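RNA-directed RNA polymerase (Infectious pancreatic necrosis virus, PDB 3ZED) catalyses RNA-templated RNA synthesis, joining ribonucleoside triphosphates into viral RNA, and is probably found both free and covalently attached to the genomic RNA. Local coordinates at residues B[244-249]-B[299-304]; B[254-259]-B[324-329]; B[363-368]-B[558-563]. All blocks are in the same frame, centred on the assembly; numbering follows the deposited sequence.

Contact 1 of 3, residues B[244-249]-B[299-304]; sequences KSSAGL and CGLLFP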
ATOM      1  N   LYS B 244     -14.642   7.599   5.488  1.00 59.17           N
ATOM      2  CA  LYS B 244     -14.627   8.798   4.651  1.00 59.26           C
ATOM      3  C   LYS B 244     -14.087   8.539   3.222  1.00 61.37           C
ATOM      4  O   LYS B 244     -14.216   9.420   2.363  1.00 61.76           O
ATOM      5  CB  LYS B 244     -13.808   9.909   5.331  1.00 61.55           C
ATOM      6  N   SER B 245     -13.502   7.351   2.954  1.00 54.94           N
ATOM      7  CA  SER B 245     -12.974   7.047   1.621  1.00 52.47           C
ATOM      8  C   SER B 245     -14.110   6.770   0.634  1.00 54.73           C
ATOM      9  O   SER B 245     -15.238   6.511   1.035  1.00 56.93           O
ATOM     10  CB  SER B 245     -11.982   5.891   1.660  1.00 53.31           C
ATOM     11  OG  SER B 245     -12.608   4.676   2.020  1.00 62.82           O
ATOM     12  N   SER B 246     -13.809   6.862  -0.648  1.00 48.50           N
ATOM     13  CA  SER B 246     -14.738   6.675  -1.754  1.00 48.86           C
ATOM     14  C   SER B 246     -15.336   5.264  -1.787  1.00 53.37           C
ATOM     15  O   SER B 246     -14.627   4.275  -1.601  1.00 51.22           O
ATOM     16  CB  SER B 246     -14.032   6.969  -3.081  1.00 51.62           C
ATOM     17  OG  SER B 246     -14.912   6.806  -4.185  1.00 65.98           O
ATOM     18  N   ALA B 247     -16.652   5.182  -2.044  1.00 52.42           N
ATOM     19  CA  ALA B 247     -17.356   3.918  -2.210  1.00 52.93           C
ATOM     20  C   ALA B 247     -16.957   3.247  -3.527  1.00 55.59           C
ATOM     21  O   ALA B 247     -16.992   2.021  -3.636  1.00 55.90           O
ATOM     22  CB  ALA B 247     -18.859   4.155  -2.186  1.00 55.60           C
ATOM     23  N   GLY B 248     -16.608   4.060  -4.516  1.00 51.41           N
ATOM     24  CA  GLY B 248     -16.288   3.602  -5.864  1.00 51.46           C
ATOM     25  C   GLY B 248     -17.565   3.188  -6.579  1.00 56.78           C
ATOM     26  O   GLY B 248     -18.673   3.450  -6.086  1.00 55.80           O
ATOM     27  N   LEU B 249     -17.419   2.522  -7.740  1.00 54.41           N
ATOM     28  CA  LEU B 249     -18.564   2.038  -8.510  1.00 56.21           C
ATOM     29  C   LEU B 249     -19.351   0.988  -7.708  1.00 61.39           C
ATOM     30  O   LEU B 249     -18.742   0.228  -6.953  1.00 59.63           O
ATOM     31  CB  LEU B 249     -18.143   1.448  -9.868  1.00 56.06           C
ATOM     32  CG  LEU B 249     -17.526   2.387 -10.900  1.00 60.95           C
ATOM     33  CD1 LEU B 249     -17.308   1.660 -12.213  1.00 61.78           C
ATOM     34  CD2 LEU B 249     -18.408   3.582 -11.172  1.00 64.56           C
ATOM     35  N   CYS B 299     -13.767  -2.125 -12.099  1.00 50.55           N
ATOM     36  CA  CYS B 299     -13.492  -0.813 -12.674  1.00 51.38           C
ATOM     37  C   CYS B 299     -13.290   0.207 -11.570  1.00 54.09           C
ATOM     38  O   CYS B 299     -14.210   0.483 -10.797  1.00 54.07           O
ATOM     39  CB  CYS B 299     -14.613  -0.404 -13.630  1.00 54.22           C
ATOM     40  SG  CYS B 299     -14.251   1.065 -14.636  1.00 58.78           S
ATOM     41  N   GLY B 300     -12.063   0.714 -11.467  1.00 49.74           N
ATOM     42  CA  GLY B 300     -11.704   1.677 -10.433  1.00 47.70           C
ATOM     43  C   GLY B 300     -11.872   3.114 -10.866  1.00 52.71           C
ATOM     44  O   GLY B 300     -11.616   3.446 -12.026  1.00 53.75           O
ATOM     45  N   LEU B 301     -12.315   3.985  -9.950  1.00 49.00           N
ATOM     46  CA  LEU B 301     -12.403   5.421 -10.241  1.00 49.48           C
ATOM     47  C   LEU B 301     -10.977   5.968 -10.312  1.00 50.47           C
ATOM     48  O   LEU B 301     -10.191   5.694  -9.402  1.00 48.45           O
ATOM     49  CB  LEU B 301     -13.217   6.189  -9.174  1.00 49.77           C
ATOM     50  CG  LEU B 301     -14.659   5.768  -8.925  1.00 54.70           C
ATOM     51  CD1 LEU B 301     -15.275   6.643  -7.843  1.00 53.82           C
ATOM     52  CD2 LEU B 301     -15.498   5.804 -10.218  1.00 58.66           C
ATOM     53  N   LEU B 302     -10.615   6.658 -11.403  1.00 45.85           N
ATOM     54  CA  LEU B 302      -9.247   7.169 -11.506  1.00 44.87           C
ATOM     55  C   LEU B 302      -9.113   8.484 -10.731  1.00 47.90           C
ATOM     56  O   LEU B 302      -9.307   9.573 -11.273  1.00 46.19           O
ATOM     57  CB  LEU B 302      -8.807   7.315 -12.961  1.00 45.27           C
ATOM     58  CG  LEU B 302      -7.303   7.295 -13.173  1.00 46.82           C
ATOM     59  CD1 LEU B 302      -6.743   5.881 -13.001  1.00 45.12           C
ATOM     60  CD2 LEU B 302      -6.948   7.879 -14.543  1.00 46.98           C
ATOM     61  N   PHE B 303      -8.801   8.351  -9.440  1.00 45.01           N
ATOM     62  CA  PHE B 303      -8.669   9.444  -8.497  1.00 45.61           C
ATOM     63  C   PHE B 303      -7.308  10.142  -8.635  1.00 47.38           C
ATOM     64  O   PHE B 303      -6.280   9.467  -8.578  1.00 44.63           O
ATOM     65  CB  PHE B 303      -8.859   8.881  -7.072  1.00 47.60           C
ATOM     66  CG  PHE B 303      -9.004   9.901  -5.975  1.00 50.85           C
ATOM     67  CD1 PHE B 303      -7.887  10.384  -5.297  1.00 54.69           C
ATOM     68  CD2 PHE B 303     -10.264  10.318  -5.556  1.00 55.71           C
ATOM     69  CE1 PHE B 303      -8.021  11.329  -4.269  1.00 55.93           C
ATOM     70  CE2 PHE B 303     -10.399  11.249  -4.522  1.00 59.15           C
ATOM     71  CZ  PHE B 303      -9.277  11.748  -3.887  1.00 56.77           C
ATOM     72  N   PRO B 304      -7.260  11.492  -8.789  1.00 46.02           N
ATOM     73  CA  PRO B 304      -5.944  12.177  -8.855  1.00 44.24           C
ATOM     74  C   PRO B 304      -5.327  12.274  -7.460  1.00 49.09           C
ATOM     75  O   PRO B 304      -5.968  12.781  -6.536  1.00 50.42           O
ATOM     76  CB  PRO B 304      -6.292  13.550  -9.434  1.00 46.75           C
ATOM     77  CG  PRO B 304      -7.708  13.802  -9.005  1.00 52.16           C
ATOM     78  CD  PRO B 304      -8.384  12.455  -8.877  1.00 47.99           C
TER
HETATM   79  O   HOH W   1     -14.642   2.149  -8.474  1.00 50.86           O
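Leu249 and Leu301 meet through their CD2 methyl groups, 3.8 Å apart, where the loop 244-249 lies against the strand 299-304. The two side chains cross obliquely, and Leu249 uses both of its branches: CD2 goes to Leu301, while CD1 settles on Cys299, against its CB and 3.6 Å from Cys299 O. Leu301 divides its branches in the same way. Its CG stands anti to the carbonyl carbon (chi1 -58°), and from there CD2 turns to Leu249 while CD1 lies 3.8 Å from Gly248 CA. Gly248 has a positive phi of 74°, a backbone region that glycine enters readily, and it presents bare backbone to the leucine methyl.

This leucine end is tight and buried, and Leu458 of strand 456-459 touches both leucines. Beside it sits one ordered water that joins the two backbones without a direct bond between them. It accepts from Leu249 N at 2.9 Å and donates to Cys299 O at 2.9 Å; a third, weak link comes from Leu301 N. The water thus serves the polar backbone atoms that flank the leucine pair.

Toward Ser246 the packing thins. Ser246 is partly exposed, and its OG approaches Leu301 CD1 at 3.7 Å as its one close touch on the strand. Beyond it the segments diverge: Ser245 makes no contact with 299-304, and its OG bonds instead to Thr242 O.

Strand 299-310 belongs to a mixed sheet and pairs in parallel with 456-459. The contact therefore lays an irregular loop on a sheet strand within the palm family region, and Gly248 and Leu249 fall in the predicted GTP-binding loop.

Contact 2 of 3, residues B[254-259]-B[324-329]; sequences KTKGDT and APYPTH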
ATOM      1  N   LYS B 254     -20.418   9.002  -3.277  1.00 68.88           N
ATOM      2  CA  LYS B 254     -20.716   8.462  -1.954  1.00 68.38           C
ATOM      3  C   LYS B 254     -19.455   7.930  -1.287  1.00 68.36           C
ATOM      4  O   LYS B 254     -18.519   7.513  -1.967  1.00 66.31           O
ATOM      5  CB  LYS B 254     -21.781   7.347  -2.047  1.00 72.43           C
ATOM      6  CG  LYS B 254     -23.051   7.718  -2.807  1.00 84.44           C
ATOM      7  CD  LYS B 254     -24.113   8.348  -1.920  1.00 96.94           C
ATOM      8  CE  LYS B 254     -25.297   8.871  -2.699  1.00113.14           C
ATOM      9  NZ  LYS B 254     -26.065   7.781  -3.351  1.00124.78           N
ATOM     10  N   THR B 255     -19.436   7.957   0.049  1.00 63.99           N
ATOM     11  CA  THR B 255     -18.340   7.422   0.857  1.00 61.04           C
ATOM     12  C   THR B 255     -18.655   5.965   1.207  1.00 64.89           C
ATOM     13  O   THR B 255     -19.753   5.497   0.912  1.00 66.28           O
ATOM     14  CB  THR B 255     -18.143   8.256   2.129  1.00 62.93           C
ATOM     15  OG1 THR B 255     -19.312   8.151   2.951  1.00 59.99           O
ATOM     16  CG2 THR B 255     -17.783   9.711   1.845  1.00 59.97           C
ATOM     17  N   LYS B 256     -17.722   5.270   1.872  1.00 60.40           N
ATOM     18  CA  LYS B 256     -17.902   3.890   2.331  1.00 59.76           C
ATOM     19  C   LYS B 256     -18.910   3.851   3.492  1.00 65.23           C
ATOM     20  O   LYS B 256     -19.719   2.926   3.560  1.00 66.22           O
ATOM     21  CB  LYS B 256     -16.557   3.259   2.718  1.00 59.06           C
ATOM     22  CG  LYS B 256     -15.761   2.789   1.499  1.00 52.10           C
ATOM     23  CD  LYS B 256     -14.516   2.003   1.896  1.00 47.56           C
ATOM     24  CE  LYS B 256     -13.817   1.354   0.730  1.00 48.12           C
ATOM     25  NZ  LYS B 256     -13.208   2.334  -0.206  1.00 48.97           N
ATOM     26  N   GLY B 257     -18.897   4.884   4.344  1.00 62.94           N
ATOM     27  CA  GLY B 257     -19.853   5.042   5.440  1.00 64.11           C
ATOM     28  C   GLY B 257     -21.282   5.186   4.938  1.00 70.64           C
ATOM     29  O   GLY B 257     -22.216   4.652   5.541  1.00 71.76           O
ATOM     30  N   ASP B 258     -21.450   5.877   3.792  1.00 67.81           N
ATOM     31  CA  ASP B 258     -22.733   6.103   3.123  1.00 69.42           C
ATOM     32  C   ASP B 258     -23.319   4.829   2.513  1.00 73.55           C
ATOM     33  O   ASP B 258     -24.546   4.749   2.327  1.00 76.57           O
ATOM     34  CB  ASP B 258     -22.559   7.130   1.970  1.00 71.62           C
ATOM     35  CG  ASP B 258     -22.217   8.571   2.339  1.00 83.74           C
ATOM     36  OD1 ASP B 258     -22.492   8.975   3.493  1.00 87.55           O
ATOM     37  OD2 ASP B 258     -21.693   9.301   1.460  1.00 84.41           O
ATOM     38  N   THR B 259     -22.445   3.865   2.132  1.00 66.06           N
ATOM     39  CA  THR B 259     -22.833   2.663   1.376  1.00 65.43           C
ATOM     40  C   THR B 259     -22.527   1.298   2.055  1.00 68.23           C
ATOM     41  O   THR B 259     -22.434   0.284   1.347  1.00 66.30           O
ATOM     42  CB  THR B 259     -22.122   2.711   0.020  1.00 62.72           C
ATOM     43  OG1 THR B 259     -20.715   2.812   0.258  1.00 61.19           O
ATOM     44  CG2 THR B 259     -22.591   3.876  -0.850  1.00 56.82           C
ATOM     45  N   ALA B 324     -10.826   1.226  -5.952  1.00 48.19           N
ATOM     46  CA  ALA B 324     -11.566  -0.032  -6.020  1.00 48.60           C
ATOM     47  C   ALA B 324     -12.961   0.088  -5.465  1.00 51.21           C
ATOM     48  O   ALA B 324     -13.143   0.670  -4.385  1.00 49.41           O
ATOM     49  CB  ALA B 324     -10.827  -1.125  -5.240  1.00 48.82           C
ATOM     50  N   PRO B 325     -13.950  -0.507  -6.174  1.00 48.34           N
ATOM     51  CA  PRO B 325     -15.315  -0.562  -5.628  1.00 48.25           C
ATOM     52  C   PRO B 325     -15.308  -1.183  -4.230  1.00 48.84           C
ATOM     53  O   PRO B 325     -14.591  -2.153  -3.990  1.00 46.63           O
ATOM     54  CB  PRO B 325     -16.039  -1.464  -6.629  1.00 50.90           C
ATOM     55  CG  PRO B 325     -15.285  -1.283  -7.897  1.00 55.26           C
ATOM     56  CD  PRO B 325     -13.870  -1.230  -7.462  1.00 49.89           C
ATOM     57  N   TYR B 326     -16.081  -0.599  -3.306  1.00 46.16           N
ATOM     58  CA  TYR B 326     -16.203  -1.052  -1.921  1.00 46.33           C
ATOM     59  C   TYR B 326     -16.401  -2.599  -1.823  1.00 50.82           C
ATOM     60  O   TYR B 326     -15.636  -3.209  -1.073  1.00 50.49           O
ATOM     61  CB  TYR B 326     -17.340  -0.284  -1.200  1.00 48.09           C
ATOM     62  CG  TYR B 326     -17.440  -0.442   0.307  1.00 49.33           C
ATOM     63  CD1 TYR B 326     -16.516  -1.209   1.018  1.00 50.41           C
ATOM     64  CD2 TYR B 326     -18.404   0.249   1.035  1.00 50.80           C
ATOM     65  CE1 TYR B 326     -16.592  -1.332   2.404  1.00 51.58           C
ATOM     66  CE2 TYR B 326     -18.488   0.134   2.422  1.00 51.55           C
ATOM     67  CZ  TYR B 326     -17.586  -0.665   3.101  1.00 58.30           C
ATOM     68  OH  TYR B 326     -17.705  -0.819   4.460  1.00 61.74           O
ATOM     69  N   PRO B 327     -17.324  -3.266  -2.567  1.00 49.08           N
ATOM     70  CA  PRO B 327     -17.476  -4.734  -2.408  1.00 49.74           C
ATOM     71  C   PRO B 327     -16.209  -5.522  -2.765  1.00 53.13           C
ATOM     72  O   PRO B 327     -15.876  -6.460  -2.046  1.00 52.30           O
ATOM     73  CB  PRO B 327     -18.635  -5.074  -3.357  1.00 52.70           C
ATOM     74  CG  PRO B 327     -19.377  -3.804  -3.518  1.00 57.54           C
ATOM     75  CD  PRO B 327     -18.327  -2.743  -3.519  1.00 52.00           C
ATOM     76  N   THR B 328     -15.485  -5.115  -3.842  1.00 49.63           N
ATOM     77  CA  THR B 328     -14.236  -5.767  -4.289  1.00 48.17           C
ATOM     78  C   THR B 328     -13.158  -5.638  -3.200  1.00 48.82           C
ATOM     79  O   THR B 328     -12.529  -6.644  -2.862  1.00 46.72           O
ATOM     80  CB  THR B 328     -13.780  -5.189  -5.634  1.00 48.36           C
ATOM     81  OG1 THR B 328     -14.817  -5.434  -6.568  1.00 50.68           O
ATOM     82  CG2 THR B 328     -12.499  -5.822  -6.152  1.00 40.97           C
ATOM     83  N   HIS B 329     -12.979  -4.415  -2.644  1.00 44.97           N
ATOM     84  CA  HIS B 329     -12.017  -4.120  -1.575  1.00 44.19           C
ATOM     85  C   HIS B 329     -12.294  -4.994  -0.335  1.00 50.13           C
ATOM     86  O   HIS B 329     -11.356  -5.534   0.245  1.00 51.72           O
ATOM     87  CB  HIS B 329     -12.054  -2.627  -1.199  1.00 44.35           C
ATOM     88  CG  HIS B 329     -11.122  -2.298  -0.080  1.00 47.09           C
ATOM     89  ND1 HIS B 329      -9.746  -2.279  -0.275  1.00 47.98           N
ATOM     90  CD2 HIS B 329     -11.383  -2.048   1.224  1.00 48.70           C
ATOM     91  CE1 HIS B 329      -9.221  -2.004   0.906  1.00 46.39           C
ATOM     92  NE2 HIS B 329     -10.162  -1.842   1.834  1.00 47.32           N
TER
HETATM   93  O   HOH W   2     -11.608   0.762  -2.162  1.00 49.04           O
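The Tyr326 ring carries the aliphatic chain of Lys256 over one face and Thr259 OG1 at its edge, in the ring plane. The contact joins an ST motif, in which Thr255 OG1 accepts from Asp258 N, to the start of helix 326-340, where Pro325 takes the N-cap position and the first turn carries both Tyr326 and His329. Over the face the interaction is CH-pi: Lys256 CG lies 3.8 Å from the ring centroid and only 13° off the ring normal. Lys256 CB sits nearer CE2 and CE nearer CD1, so the chain runs over the face from the CE2 side to the CD1 side. The closest approach is that of Lys256 O to Tyr326 CE2, 3.3 Å. At the edge, Thr259 OG1 is 3.5 Å from Tyr326 CD2, and this hydroxyl is already committed, donating to Thr255 O. Ala263 of helix 260-278 also touches the tyrosine.

Within the ST motif, Thr255 N returns an almost straight bond (176°) to Asp258 OD2, which it meets from above the carboxylate plane. Thr255 and Lys254 belong to the predicted GTP-binding loop, so the CH-pi contact joins the end of that loop to a helix start.

Past the ring, Lys256 bends at its last torsion (chi4 67°), which sets the position of NZ. This ammonium donates to Ser246 O and, weakly, to Ser245 OG, while a water accepts from Lys256 NZ at 3.0 Å and donates to Ala324 O at 2.7 Å.

Contact 3 of 3, residues B[363-368]-B[558-563]; sequences GGMDRI and LDLLGW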
ATOM      1  N   GLY B 363      13.785   3.028  18.790  1.00 37.08           N
ATOM      2  CA  GLY B 363      15.007   2.283  18.528  1.00 35.34           C
ATOM      3  C   GLY B 363      15.093   1.505  17.240  1.00 35.57           C
ATOM      4  O   GLY B 363      16.091   0.815  17.034  1.00 35.21           O
ATOM      5  N   GLY B 364      14.058   1.594  16.385  1.00 32.34           N
ATOM      6  CA  GLY B 364      14.003   0.896  15.087  1.00 31.51           C
ATOM      7  C   GLY B 364      15.189   1.195  14.172  1.00 35.30           C
ATOM      8  O   GLY B 364      15.832   0.278  13.647  1.00 34.98           O
ATOM      9  N   MET B 365      15.501   2.492  13.991  1.00 32.51           N
ATOM     10  CA  MET B 365      16.641   2.942  13.189  1.00 31.15           C
ATOM     11  C   MET B 365      17.989   2.430  13.798  1.00 35.80           C
ATOM     12  O   MET B 365      18.843   1.932  13.054  1.00 35.78           O
ATOM     13  CB  MET B 365      16.647   4.472  13.038  1.00 32.04           C
ATOM     14  CG  MET B 365      17.790   4.986  12.144  1.00 33.90           C
ATOM     15  SD  MET B 365      17.709   4.321  10.464  1.00 37.58           S
ATOM     16  CE  MET B 365      16.618   5.486   9.728  1.00 32.01           C
ATOM     17  N   ASP B 366      18.148   2.487  15.132  1.00 31.92           N
ATOM     18  CA  ASP B 366      19.367   1.965  15.739  1.00 32.74           C
ATOM     19  C   ASP B 366      19.516   0.457  15.511  1.00 38.65           C
ATOM     20  O   ASP B 366      20.641   0.010  15.265  1.00 39.15           O
ATOM     21  CB  ASP B 366      19.468   2.292  17.228  1.00 35.71           C
ATOM     22  CG  ASP B 366      20.883   2.045  17.752  1.00 42.58           C
ATOM     23  OD1 ASP B 366      21.843   2.634  17.188  1.00 40.83           O
ATOM     24  OD2 ASP B 366      21.036   1.228  18.681  1.00 48.80           O
ATOM     25  N   ARG B 367      18.394  -0.315  15.533  1.00 37.26           N
ATOM     26  CA  ARG B 367      18.401  -1.772  15.237  1.00 37.58           C
ATOM     27  C   ARG B 367      18.905  -2.021  13.809  1.00 39.93           C
ATOM     28  O   ARG B 367      19.738  -2.898  13.597  1.00 39.84           O
ATOM     29  CB  ARG B 367      17.006  -2.398  15.436  1.00 36.56           C
ATOM     30  CG  ARG B 367      16.599  -2.491  16.896  1.00 36.85           C
ATOM     31  CD  ARG B 367      15.384  -3.376  17.066  1.00 39.88           C
ATOM     32  NE  ARG B 367      15.132  -3.685  18.471  1.00 45.53           N
ATOM     33  CZ  ARG B 367      14.506  -4.777  18.904  1.00 60.12           C
ATOM     34  NH1 ARG B 367      14.069  -5.683  18.041  1.00 52.19           N
ATOM     35  NH2 ARG B 367      14.326  -4.977  20.204  1.00 51.85           N
ATOM     36  N   ILE B 368      18.440  -1.203  12.842  1.00 37.36           N
ATOM     37  CA  ILE B 368      18.862  -1.252  11.435  1.00 36.10           C
ATOM     38  C   ILE B 368      20.365  -0.941  11.337  1.00 39.66           C
ATOM     39  O   ILE B 368      21.097  -1.693  10.690  1.00 40.06           O
ATOM     40  CB  ILE B 368      18.011  -0.271  10.566  1.00 37.77           C
ATOM     41  CG1 ILE B 368      16.556  -0.746  10.422  1.00 37.13           C
ATOM     42  CG2 ILE B 368      18.682   0.048   9.194  1.00 37.35           C
ATOM     43  CD1 ILE B 368      16.322  -1.950   9.587  1.00 40.08           C
ATOM     44  N   LEU B 558      20.379   6.985   4.313  1.00 34.44           N
ATOM     45  CA  LEU B 558      19.906   5.699   3.846  1.00 34.70           C
ATOM     46  C   LEU B 558      18.667   5.817   2.987  1.00 40.12           C
ATOM     47  O   LEU B 558      18.459   4.968   2.115  1.00 39.72           O
ATOM     48  CB  LEU B 558      19.581   4.797   5.043  1.00 34.95           C
ATOM     49  CG  LEU B 558      20.687   4.439   6.021  1.00 38.77           C
ATOM     50  CD1 LEU B 558      20.108   3.657   7.193  1.00 38.09           C
ATOM     51  CD2 LEU B 558      21.824   3.655   5.319  1.00 39.03           C
ATOM     52  N   ASP B 559      17.827   6.850   3.261  1.00 36.43           N
ATOM     53  CA  ASP B 559      16.505   7.055   2.680  1.00 36.41           C
ATOM     54  C   ASP B 559      15.702   5.754   2.878  1.00 38.68           C
ATOM     55  O   ASP B 559      15.023   5.276   1.975  1.00 38.42           O
ATOM     56  CB  ASP B 559      16.551   7.531   1.213  1.00 39.61           C
ATOM     57  CG  ASP B 559      15.201   7.971   0.652  1.00 52.84           C
ATOM     58  OD1 ASP B 559      14.338   8.412   1.448  1.00 53.68           O
ATOM     59  OD2 ASP B 559      14.982   7.809  -0.566  1.00 58.65           O
ATOM     60  N   LEU B 560      15.850   5.150   4.075  1.00 34.17           N
ATOM     61  CA  LEU B 560      15.177   3.917   4.441  1.00 33.66           C
ATOM     62  C   LEU B 560      13.729   4.252   4.692  1.00 37.23           C
ATOM     63  O   LEU B 560      13.398   4.801   5.738  1.00 36.63           O
ATOM     64  CB  LEU B 560      15.849   3.294   5.679  1.00 34.28           C
ATOM     65  CG  LEU B 560      15.294   1.926   6.134  1.00 38.83           C
ATOM     66  CD1 LEU B 560      15.781   0.799   5.220  1.00 39.55           C
ATOM     67  CD2 LEU B 560      15.702   1.643   7.544  1.00 40.88           C
ATOM     68  N   LEU B 561      12.873   4.004   3.681  1.00 34.13           N
ATOM     69  CA  LEU B 561      11.442   4.338   3.733  1.00 34.11           C
ATOM     70  C   LEU B 561      11.258   5.842   4.078  1.00 37.16           C
ATOM     71  O   LEU B 561      10.332   6.209   4.794  1.00 35.33           O
ATOM     72  CB  LEU B 561      10.646   3.416   4.702  1.00 34.08           C
ATOM     73  CG  LEU B 561      10.871   1.893   4.549  1.00 40.10           C
ATOM     74  CD1 LEU B 561      10.003   1.112   5.502  1.00 39.68           C
ATOM     75  CD2 LEU B 561      10.614   1.435   3.126  1.00 44.52           C
ATOM     76  N   GLY B 562      12.159   6.680   3.542  1.00 36.32           N
ATOM     77  CA  GLY B 562      12.148   8.128   3.737  1.00 35.49           C
ATOM     78  C   GLY B 562      12.914   8.657   4.930  1.00 37.88           C
ATOM     79  O   GLY B 562      12.845   9.851   5.212  1.00 37.79           O
ATOM     80  N   TRP B 563      13.657   7.805   5.631  1.00 34.89           N
ATOM     81  CA  TRP B 563      14.400   8.231   6.822  1.00 34.20           C
ATOM     82  C   TRP B 563      15.920   8.116   6.677  1.00 36.67           C
ATOM     83  O   TRP B 563      16.433   7.157   6.102  1.00 35.55           O
ATOM     84  CB  TRP B 563      13.977   7.396   8.057  1.00 32.74           C
ATOM     85  CG  TRP B 563      12.506   7.407   8.318  1.00 32.70           C
ATOM     86  CD1 TRP B 563      11.594   6.464   7.926  1.00 35.38           C
ATOM     87  CD2 TRP B 563      11.757   8.455   8.950  1.00 32.09           C
ATOM     88  NE1 TRP B 563      10.324   6.842   8.304  1.00 33.85           N
ATOM     89  CE2 TRP B 563      10.391   8.073   8.918  1.00 35.80           C
ATOM     90  CE3 TRP B 563      12.110   9.677   9.564  1.00 32.46           C
ATOM     91  CZ2 TRP B 563       9.379   8.864   9.486  1.00 34.15           C
ATOM     92  CZ3 TRP B 563      11.108  10.449  10.134  1.00 34.05           C
ATOM     93  CH2 TRP B 563       9.760  10.051  10.078  1.00 34.76           C
TER
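Met365 reaches from helix 364-377 to Leu558, Leu560 and Trp563 by a bent path. Its CB does not point straight at the other segment, and CG stands anti to the backbone N (chi1 -177°). A turn at chi2 then places SD 4.1 Å from Leu558 CD1 and 4.4 Å from Leu560 CD2. A further turn at chi3 (86°) carries CE to its end point, 3.7 Å from Trp563 CB and 4.0 Å from Trp563 O. The thioether thus touches two leucines in passing and finishes against the base of the tryptophan side chain; the indole itself leads away and packs edge-to-face on Phe361.

One helical turn later, Ile368 meets Leu560 tip to tip. Ile368 CG2 lies 3.8 Å from Leu560 CD2, and CG1 is equally near that same methyl.

The receiving surface is the end of a beta hairpin. Strand 556-560 turns through a type I' turn, Leu560 to Trp563, and Asp559 with Leu560 opposite Trp563 forms a G1 beta bulge. The hairpin belongs to a three-stranded antiparallel sheet in the thumb family region, whereas the helix lies in the palm region. The axes of 364-368 and 558-560 approach no closer than 12.0 Å, and side chains span the space between them. Every touching residue is buried, and the touching side-chain atoms are carbon or thioether sulphur, which implies a joint resting on van der Waals packing.

Contacts 1 and 2 are neighbours, their centres about 8 Å apart and their segments alternating along the chain. They touch directly: Ala247 O lies 2.8 Å from Tyr326 N, a probable hydrogen bond, and Ala247 CB is 3.3 Å from Thr259 OG1. The predicted GTP-binding loop is shared between them, with Gly248 and Leu249 in contact 1 and Lys254 and Thr255 in contact 2. Contact 3 is separate, centred about 33 Å from the centre of contact 1 and 35 Å from that of contact 2, on the other side of the chain's centre and away from the annotated sites. Helices 326-340 and 364-377 nevertheless follow each other in sequence, carrying the chain from contact 2 to contact 3.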